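Long-range contacts in TetR-family transcriptional regulator (PDB 2G7L), which probably regulates transcription as a dimer that binds DNA through helix-turn-helix domains, perhaps in response to a small ligand: residues A64-A68 with S113-P119; P108-R112 with A160-T165; V180-R184 with M198-V202. All coordinates share one frame; numbering follows the deposited sequence.

Contact 1 of 3, residues A64-A68 with S113-P119; sequences AELHA and SALVARP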
loop_
_atom_site.group_PDB
_atom_site.type_symbol
_atom_site.label_atom_id
_atom_site.label_comp_id
_atom_site.label_asym_id
_atom_site.label_seq_id
_atom_site.Cartn_x
_atom_site.Cartn_y
_atom_site.Cartn_z
ATOM N N ALA A 64 -10.105 1.921 12.046
ATOM C CA ALA A 64 -9.770 1.099 10.869
ATOM C C ALA A 64 -10.700 -0.103 10.683
ATOM O O ALA A 64 -11.077 -0.373 9.558
ATOM C CB ALA A 64 -8.259 0.685 10.858
ATOM N N GLU A 65 -11.094 -0.770 11.778
ATOM C CA GLU A 65 -12.127 -1.809 11.767
ATOM C C GLU A 65 -13.458 -1.256 11.287
ATOM O O GLU A 65 -14.200 -1.923 10.554
ATOM C CB GLU A 65 -12.286 -2.513 13.117
ATOM C CG GLU A 65 -11.087 -3.468 13.517
ATOM C CD GLU A 65 -10.818 -4.635 12.528
ATOM O OE1 GLU A 65 -11.735 -4.992 11.741
ATOM O OE2 GLU A 65 -9.687 -5.212 12.540
ATOM N N LEU A 66 -13.725 -0.011 11.661
ATOM C CA LEU A 66 -14.957 0.695 11.265
ATOM C C LEU A 66 -14.880 1.060 9.768
ATOM O O LEU A 66 -15.858 0.863 9.018
ATOM C CB LEU A 66 -15.145 1.973 12.118
ATOM C CG LEU A 66 -16.278 2.949 11.732
ATOM C CD1 LEU A 66 -17.663 2.251 12.023
ATOM C CD2 LEU A 66 -16.159 4.326 12.492
ATOM N N HIS A 67 -13.730 1.614 9.329
ATOM C CA HIS A 67 -13.577 1.878 7.867
ATOM C C HIS A 67 -13.644 0.577 7.095
ATOM O O HIS A 67 -14.265 0.532 6.050
ATOM C CB HIS A 67 -12.307 2.652 7.517
ATOM C CG HIS A 67 -12.300 4.062 8.020
ATOM N ND1 HIS A 67 -11.188 4.874 7.937
ATOM C CD2 HIS A 67 -13.256 4.796 8.636
ATOM C CE1 HIS A 67 -11.465 6.052 8.475
ATOM N NE2 HIS A 67 -12.708 6.025 8.917
ATOM N N ALA A 68 -13.036 -0.478 7.631
ATOM C CA ALA A 68 -13.054 -1.804 6.970
ATOM C C ALA A 68 -14.511 -2.342 6.762
ATOM O O ALA A 68 -14.857 -2.822 5.658
ATOM C CB ALA A 68 -12.235 -2.795 7.719
ATOM N N SER A 113 -7.009 2.797 4.801
ATOM C CA SER A 113 -7.302 2.078 6.037
ATOM C C SER A 113 -7.284 0.585 5.841
ATOM O O SER A 113 -6.930 -0.162 6.761
ATOM C CB SER A 113 -8.670 2.517 6.573
ATOM O OG SER A 113 -8.626 3.889 6.910
ATOM N N ALA A 114 -7.669 0.133 4.648
ATOM C CA ALA A 114 -7.627 -1.335 4.320
ATOM C C ALA A 114 -6.186 -1.947 4.434
ATOM O O ALA A 114 -5.988 -3.113 4.834
ATOM C CB ALA A 114 -8.259 -1.601 2.925
ATOM N N LEU A 115 -5.172 -1.114 4.246
ATOM C CA LEU A 115 -3.799 -1.593 4.559
ATOM C C LEU A 115 -3.546 -1.740 6.029
ATOM O O LEU A 115 -2.786 -2.587 6.432
ATOM C CB LEU A 115 -2.703 -0.736 3.890
ATOM C CG LEU A 115 -2.829 -0.644 2.370
ATOM C CD1 LEU A 115 -2.238 0.631 1.807
ATOM C CD2 LEU A 115 -2.330 -1.876 1.606
ATOM N N VAL A 116 -4.193 -0.932 6.860
ATOM C CA VAL A 116 -4.080 -1.102 8.302
ATOM C C VAL A 116 -4.934 -2.279 8.802
ATOM O O VAL A 116 -4.461 -3.145 9.562
ATOM C CB VAL A 116 -4.500 0.189 9.024
ATOM C CG1 VAL A 116 -4.239 0.068 10.524
ATOM C CG2 VAL A 116 -3.759 1.357 8.456
ATOM N N ALA A 117 -6.206 -2.332 8.378
ATOM C CA ALA A 117 -7.059 -3.513 8.716
ATOM C C ALA A 117 -7.923 -3.841 7.523
ATOM O O ALA A 117 -8.632 -2.988 7.031
ATOM C CB ALA A 117 -7.896 -3.280 9.980
ATOM N N ARG A 118 -7.771 -5.070 7.004
ATOM C CA ARG A 118 -8.537 -5.501 5.861
ATOM C C ARG A 118 -9.974 -5.767 6.308
ATOM O O ARG A 118 -10.174 -6.239 7.430
ATOM C CB ARG A 118 -7.973 -6.811 5.283
ATOM C CG ARG A 118 -6.749 -6.622 4.403
ATOM C CD ARG A 118 -6.334 -7.918 3.818
ATOM N NE ARG A 118 -5.783 -8.779 4.823
ATOM C CZ ARG A 118 -5.467 -10.060 4.626
ATOM N NH1 ARG A 118 -5.670 -10.628 3.438
ATOM N NH2 ARG A 118 -4.974 -10.773 5.635
ATOM N N PRO A 119 -10.947 -5.574 5.387
ATOM C CA PRO A 119 -12.300 -6.033 5.628
ATOM C C PRO A 119 -12.351 -7.510 6.019
ATOM O O PRO A 119 -11.408 -8.290 5.747
ATOM C CB PRO A 119 -12.990 -5.802 4.285
ATOM C CG PRO A 119 -12.285 -4.628 3.738
ATOM C CD PRO A 119 -10.838 -4.936 4.067
HETATM O O HOH W 1 -9.882 -0.488 7.085
#

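Contact 2 of 3, residues P108-R112 with A160-T165; sequences PQLAR and AAEQAT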
loop_
_atom_site.group_PDB
_atom_site.type_symbol
_atom_site.label_atom_id
_atom_site.label_comp_id
_atom_site.label_asym_id
_atom_site.label_seq_id
_atom_site.Cartn_x
_atom_site.Cartn_y
_atom_site.Cartn_z
ATOM N N PRO A 108 -10.510 6.692 -1.465
ATOM C CA PRO A 108 -9.079 6.406 -1.201
ATOM C C PRO A 108 -8.702 6.242 0.229
ATOM O O PRO A 108 -7.843 5.412 0.533
ATOM C CB PRO A 108 -8.344 7.561 -1.917
ATOM C CG PRO A 108 -9.268 7.839 -3.113
ATOM C CD PRO A 108 -10.647 7.872 -2.348
ATOM N N GLN A 109 -9.389 6.947 1.127
ATOM C CA GLN A 109 -9.168 6.717 2.543
ATOM C C GLN A 109 -9.561 5.328 2.986
ATOM O O GLN A 109 -8.946 4.801 3.894
ATOM C CB GLN A 109 -9.883 7.762 3.402
ATOM C CG GLN A 109 -9.655 7.593 4.903
ATOM C CD GLN A 109 -8.185 7.551 5.296
ATOM O OE1 GLN A 109 -7.429 8.456 4.924
ATOM N NE2 GLN A 109 -7.777 6.517 6.086
ATOM N N LEU A 110 -10.561 4.701 2.332
ATOM C CA LEU A 110 -10.829 3.283 2.632
ATOM C C LEU A 110 -9.714 2.337 2.193
ATOM O O LEU A 110 -9.387 1.385 2.921
ATOM C CB LEU A 110 -12.202 2.827 2.056
ATOM C CG LEU A 110 -13.446 3.577 2.645
ATOM C CD1 LEU A 110 -14.737 2.989 2.051
ATOM C CD2 LEU A 110 -13.433 3.540 4.196
ATOM N N ALA A 111 -9.150 2.569 1.004
ATOM C CA ALA A 111 -7.876 1.865 0.575
ATOM C C ALA A 111 -6.784 2.080 1.630
ATOM O O ALA A 111 -6.188 1.092 2.095
ATOM C CB ALA A 111 -7.372 2.330 -0.814
ATOM N N ARG A 112 -6.581 3.345 2.079
ATOM C CA ARG A 112 -5.534 3.613 3.084
ATOM C C ARG A 112 -5.760 2.839 4.350
ATOM O O ARG A 112 -4.822 2.246 4.932
ATOM C CB ARG A 112 -5.401 5.099 3.404
ATOM C CG ARG A 112 -4.773 5.895 2.290
ATOM C CD ARG A 112 -4.932 7.408 2.489
ATOM N NE ARG A 112 -4.905 7.998 1.157
ATOM C CZ ARG A 112 -4.981 9.291 0.882
ATOM N NH1 ARG A 112 -5.031 10.187 1.854
ATOM N NH2 ARG A 112 -4.943 9.702 -0.366
ATOM N N ALA A 160 -4.689 2.387 -5.122
ATOM C CA ALA A 160 -5.833 3.273 -4.797
ATOM C C ALA A 160 -5.515 4.213 -3.612
ATOM O O ALA A 160 -5.956 5.365 -3.592
ATOM C CB ALA A 160 -7.099 2.430 -4.523
ATOM N N ALA A 161 -4.725 3.715 -2.642
ATOM C CA ALA A 161 -4.211 4.539 -1.528
ATOM C C ALA A 161 -3.513 5.839 -1.923
ATOM O O ALA A 161 -3.612 6.854 -1.202
ATOM C CB ALA A 161 -3.319 3.699 -0.567
ATOM N N GLU A 162 -2.782 5.776 -3.039
ATOM C CA GLU A 162 -2.020 6.886 -3.624
ATOM C C GLU A 162 -2.890 7.890 -4.357
ATOM O O GLU A 162 -2.381 8.909 -4.789
ATOM C CB GLU A 162 -0.975 6.347 -4.620
ATOM C CG GLU A 162 0.134 5.356 -4.047
ATOM C CD GLU A 162 1.171 4.914 -5.137
ATOM O OE1 GLU A 162 2.388 4.880 -4.814
ATOM O OE2 GLU A 162 0.785 4.594 -6.305
ATOM N N GLN A 163 -4.187 7.587 -4.545
ATOM C CA GLN A 163 -5.127 8.520 -5.200
ATOM C C GLN A 163 -5.571 9.631 -4.239
ATOM O O GLN A 163 -5.707 9.400 -3.025
ATOM C CB GLN A 163 -6.347 7.791 -5.790
ATOM C CG GLN A 163 -6.038 6.666 -6.822
ATOM C CD GLN A 163 -4.920 7.030 -7.814
ATOM O OE1 GLN A 163 -4.999 8.050 -8.494
ATOM N NE2 GLN A 163 -3.860 6.195 -7.873
ATOM N N ALA A 164 -5.769 10.837 -4.787
ATOM C CA ALA A 164 -6.159 12.023 -3.994
ATOM C C ALA A 164 -7.487 11.788 -3.240
ATOM O O ALA A 164 -8.505 11.490 -3.869
ATOM C CB ALA A 164 -6.274 13.267 -4.900
ATOM N N THR A 165 -7.461 11.905 -1.906
ATOM C CA THR A 165 -8.680 11.855 -1.060
ATOM C C THR A 165 -9.625 13.017 -1.353
ATOM O O THR A 165 -10.797 12.805 -1.669
ATOM C CB THR A 165 -8.332 11.772 0.473
ATOM O OG1 THR A 165 -8.328 10.401 0.875
ATOM C CG2 THR A 165 -9.314 12.508 1.342
HETATM O O HOH W 2 -5.180 12.927 -0.182
#

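Contact 3 of 3, residues V180-R184 with M198-V202; sequences VRALR and MPLLV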
loop_
_atom_site.group_PDB
_atom_site.type_symbol
_atom_site.label_atom_id
_atom_site.label_comp_id
_atom_site.label_asym_id
_atom_site.label_seq_id
_atom_site.Cartn_x
_atom_site.Cartn_y
_atom_site.Cartn_z
ATOM N N VAL A 180 8.060 13.591 -8.657
ATOM C CA VAL A 180 8.106 13.639 -10.113
ATOM C C VAL A 180 8.975 14.796 -10.573
ATOM O O VAL A 180 9.808 14.616 -11.493
ATOM C CB VAL A 180 6.699 13.653 -10.760
ATOM C CG1 VAL A 180 6.773 13.918 -12.306
ATOM C CG2 VAL A 180 5.984 12.314 -10.475
ATOM N N ARG A 181 8.828 15.948 -9.910
ATOM C CA ARG A 181 9.695 17.123 -10.180
ATOM C C ARG A 181 11.186 16.811 -9.913
ATOM O O ARG A 181 12.046 17.081 -10.776
ATOM C CB ARG A 181 9.237 18.360 -9.385
ATOM C CG ARG A 181 7.859 18.884 -9.848
ATOM C CD ARG A 181 7.427 20.267 -9.296
ATOM N NE ARG A 181 7.149 20.262 -7.856
ATOM C CZ ARG A 181 5.998 19.853 -7.304
ATOM N NH1 ARG A 181 5.002 19.379 -8.076
ATOM N NH2 ARG A 181 5.855 19.901 -5.969
ATOM N N ALA A 182 11.472 16.210 -8.754
ATOM C CA ALA A 182 12.834 15.897 -8.349
ATOM C C ALA A 182 13.514 14.904 -9.304
ATOM O O ALA A 182 14.743 14.966 -9.510
ATOM C CB ALA A 182 12.864 15.393 -6.912
ATOM N N LEU A 183 12.716 13.994 -9.871
ATOM C CA LEU A 183 13.192 13.006 -10.831
ATOM C C LEU A 183 13.494 13.693 -12.172
ATOM O O LEU A 183 14.575 13.471 -12.729
ATOM C CB LEU A 183 12.198 11.853 -11.020
ATOM C CG LEU A 183 12.251 10.484 -10.287
ATOM C CD1 LEU A 183 13.535 10.119 -9.437
ATOM C CD2 LEU A 183 10.978 10.077 -9.593
ATOM N N ARG A 184 12.567 14.523 -12.670
ATOM C CA ARG A 184 12.841 15.350 -13.862
ATOM C C ARG A 184 14.122 16.258 -13.744
ATOM O O ARG A 184 14.767 16.546 -14.757
ATOM C CB ARG A 184 11.607 16.171 -14.291
ATOM C CG ARG A 184 10.306 15.392 -14.266
ATOM C CD ARG A 184 9.135 16.072 -14.992
ATOM N NE ARG A 184 8.893 15.409 -16.277
ATOM C CZ ARG A 184 7.757 14.813 -16.660
ATOM N NH1 ARG A 184 6.679 14.811 -15.878
ATOM N NH2 ARG A 184 7.694 14.234 -17.860
HETATM N N MSE A 198 14.092 8.064 -17.765
HETATM C CA MSE A 198 13.146 9.138 -17.944
HETATM C C MSE A 198 12.935 9.290 -19.432
HETATM O O MSE A 198 13.904 9.250 -20.180
HETATM C CB MSE A 198 13.727 10.449 -17.378
HETATM C CG MSE A 198 13.778 10.495 -15.850
HETATM SE SE MSE A 198 12.005 10.515 -15.075
HETATM C CE MSE A 198 11.327 11.941 -16.210
ATOM N N PRO A 199 11.683 9.522 -19.885
ATOM C CA PRO A 199 10.419 9.855 -19.243
ATOM C C PRO A 199 9.592 8.700 -18.637
ATOM O O PRO A 199 8.668 8.959 -17.847
ATOM C CB PRO A 199 9.613 10.483 -20.384
ATOM C CG PRO A 199 10.165 9.907 -21.612
ATOM C CD PRO A 199 11.539 9.407 -21.340
ATOM N N LEU A 200 9.912 7.455 -18.977
ATOM C CA LEU A 200 9.039 6.334 -18.578
ATOM C C LEU A 200 8.957 6.137 -17.059
ATOM O O LEU A 200 7.946 5.628 -16.559
ATOM C CB LEU A 200 9.433 4.999 -19.266
ATOM C CG LEU A 200 8.898 4.735 -20.674
ATOM C CD1 LEU A 200 9.367 3.378 -21.172
ATOM C CD2 LEU A 200 7.385 4.817 -20.751
ATOM N N LEU A 201 10.004 6.519 -16.334
ATOM C CA LEU A 201 10.029 6.378 -14.882
ATOM C C LEU A 201 8.805 7.127 -14.257
ATOM O O LEU A 201 8.229 6.710 -13.254
ATOM C CB LEU A 201 11.341 6.914 -14.363
ATOM C CG LEU A 201 11.668 6.831 -12.881
ATOM C CD1 LEU A 201 11.409 5.413 -12.479
ATOM C CD2 LEU A 201 13.110 7.245 -12.581
ATOM N N VAL A 202 8.386 8.208 -14.908
ATOM C CA VAL A 202 7.214 8.977 -14.440
ATOM C C VAL A 202 6.008 8.951 -15.422
ATOM O O VAL A 202 4.995 9.586 -15.175
ATOM C CB VAL A 202 7.643 10.441 -14.034
ATOM C CG1 VAL A 202 8.877 10.395 -13.116
ATOM C CG2 VAL A 202 8.001 11.267 -15.288
#

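Contact 1 of 3, residues A64-A68 with S113-P119
His-67 and Ser-113 meet across two helices through a single hydrogen bond, and their pairing illustrates how one directional polar bond can sit beside a patch of small-residue packing. The imidazole of His-67 presents its edge: Ser-113 OG lies near the ring plane, 2.9 Å from His-67 ND1, the bond being nearly straight (172° at the hydrogen), whichever of the two donates. The His-67 side chain starts with CG beside its own backbone N (chi1 -67°), which brings the ND1 edge of the ring to the serine, Ser-113 CB also lying in the ring plane. Ser-113 OG is gripped a second time by Gln-109 NE2, one turn earlier on its own helix, and this bond should hold the hydroxyl in place for the histidine. Both His-67 and Ser-113 are buried.

Beside this pair the two backbones are stitched by water 1, which donates to Ala-64 O at 2.7 Å and to Ala-117 O at 2.8 Å. The methyl groups complete the fit. Ala-64 CB faces Ala-117 CB at 4.1 Å and touches Val-116 CG1 as well. Glu-65 leaves the helix pointing away, but a bend at chi2 (-60°) swings its carboxylate back, setting OE2 3.7 Å from Ala-117 CB. One turn on from Ala-64, Ala-68 CB rests on Ala-117 O at 3.7 Å, while the Pro-119 ring lies against the helix backbone, its CG 3.7 Å from Ala-68 O.

In the TetR family, the helix leaving the DNA-binding domain characteristically leans on the ligand-binding core, a route by which ligand binding is thought to reach the DNA. Here helix 63-74 leans on helix 108-116, with Leu-71 also touching Pro-119 and Tyr-124 of helix 122-136 packing on the same proline.

Contact 2 of 3, residues P108-R112 with A160-T165
Arg-112 reaches across to the backbone of Ala-161 and Gln-163, a case of a guanidinium group holding a turn through its carbonyls instead of an acid. Its CG starts beside the backbone N (chi1 -72°), and the chain then runs extended as far as NE. The main bond runs from Arg-112 NE to Ala-161 O, 2.9 Å at an angle of 143°; it uses a lone pair in the carbonyl plane, although the oxygen sits 24° out of the guanidinium plane. Arg-112 NH2 adds two weak bonds, to Gln-163 O at 2.8 Å and to Ala-161 O at 3.3 Å, so the latter oxygen serves two nitrogens of one group.

Packing is closest beneath this polar layer. Ala-111 CB sits 3.5 Å from Ala-161 N and 3.7 Å from Ala-160 CB, a fit that small side chains make possible. Pro-108 continues this layer against backbone carbonyls, its CB 3.4 Å from Gln-163 O, and its CG also meets Gln-163 CB. The amide of Gln-163 turns away from the proline, its NE2 bonded to Thr-159 O.

Toward solvent the grip slackens. Exposed Thr-165 lies over one face of the Arg-112 guanidinium, OG1 being offset toward the rim and at a poor angle for bonding to NH1. Water 2 joins the two segments instead, accepting from Arg-112 NH2 at 3.2 Å and from Thr-165 N.

The contact thus lashes helix 108-116 to helix 142-161 and the turn that follows it, within the TetR-type C-terminal domain and next to the face where the second subunit packs. Leu-104 of helix 89-106 packs on both Ala-111 and Ala-160, and the second subunit brings its Val-116 onto Arg-112 and its Leu-115 onto Ala-161.

Contact 3 of 3, residues V180-R184 with M198-V202
Val-202 packs among Val-180, Leu-183 and Arg-184 in a mainly apolar contact between helix 178-185 and the loop joining helix 192-197 to helix 206-223, at the periphery of the chain. The branched end of Val-202 shows how one residue can serve three partners. With CG1 anti to the carbonyl carbon (chi1 -49°), that methyl is directed at Leu-183 CD2, 4.1 Å away, while CG2 turns to the arginine. Val-180 CG1 comes obliquely against Val-202 CB at 4.0 Å.

Over Val-202 CG2 lies one face of the Arg-184 guanidinium, offset toward its rim, with CZ 3.8 Å from the methyl. A bend at chi3 (105°) lays the planar group over the methyl, and across this contact the charged end is engaged by van der Waals packing. Earlier along the same side chain, Arg-184 CG touches CE of Met-198, present as selenomethionine, at 4.1 Å. The selenium itself approaches Leu-183 CB at 4.3 Å. Leu-183 also meets Leu-201 roughly at a right angle, its CG 4.1 Å from Leu-201 CD2. A cis peptide bond joins Met-198 to Pro-199, which begins the helix-like turn 199-201; Val-202 follows directly.

Ile-194 of helix 192-197 packs on both Leu-183 and Leu-201. Arg-209 NH1 of helix 206-223 hydrogen-bonds to Leu-201 O, and Leu-125 and Leu-132 of the second subunit pack on Leu-183 and Leu-201, respectively.

How the contacts relate
From the N terminus, the chain leaves the DNA-binding region along helix 63-74, and contact 1 closes the first loop when helix 108-116 returns to it. Contact 2 opens before that loop is shut, from the start of the same helix, and closes at 160-165; the two loops therefore cross rather than nest. They touch directly, His-67 packing on Leu-110 and Leu-115 on Ala-161, so helix 108-116 links the DNA-binding side to helix 142-161. Contact 3 follows in series as a short, separate closure, its centre about 22 Å from that of contact 2. All three reach the second subunit.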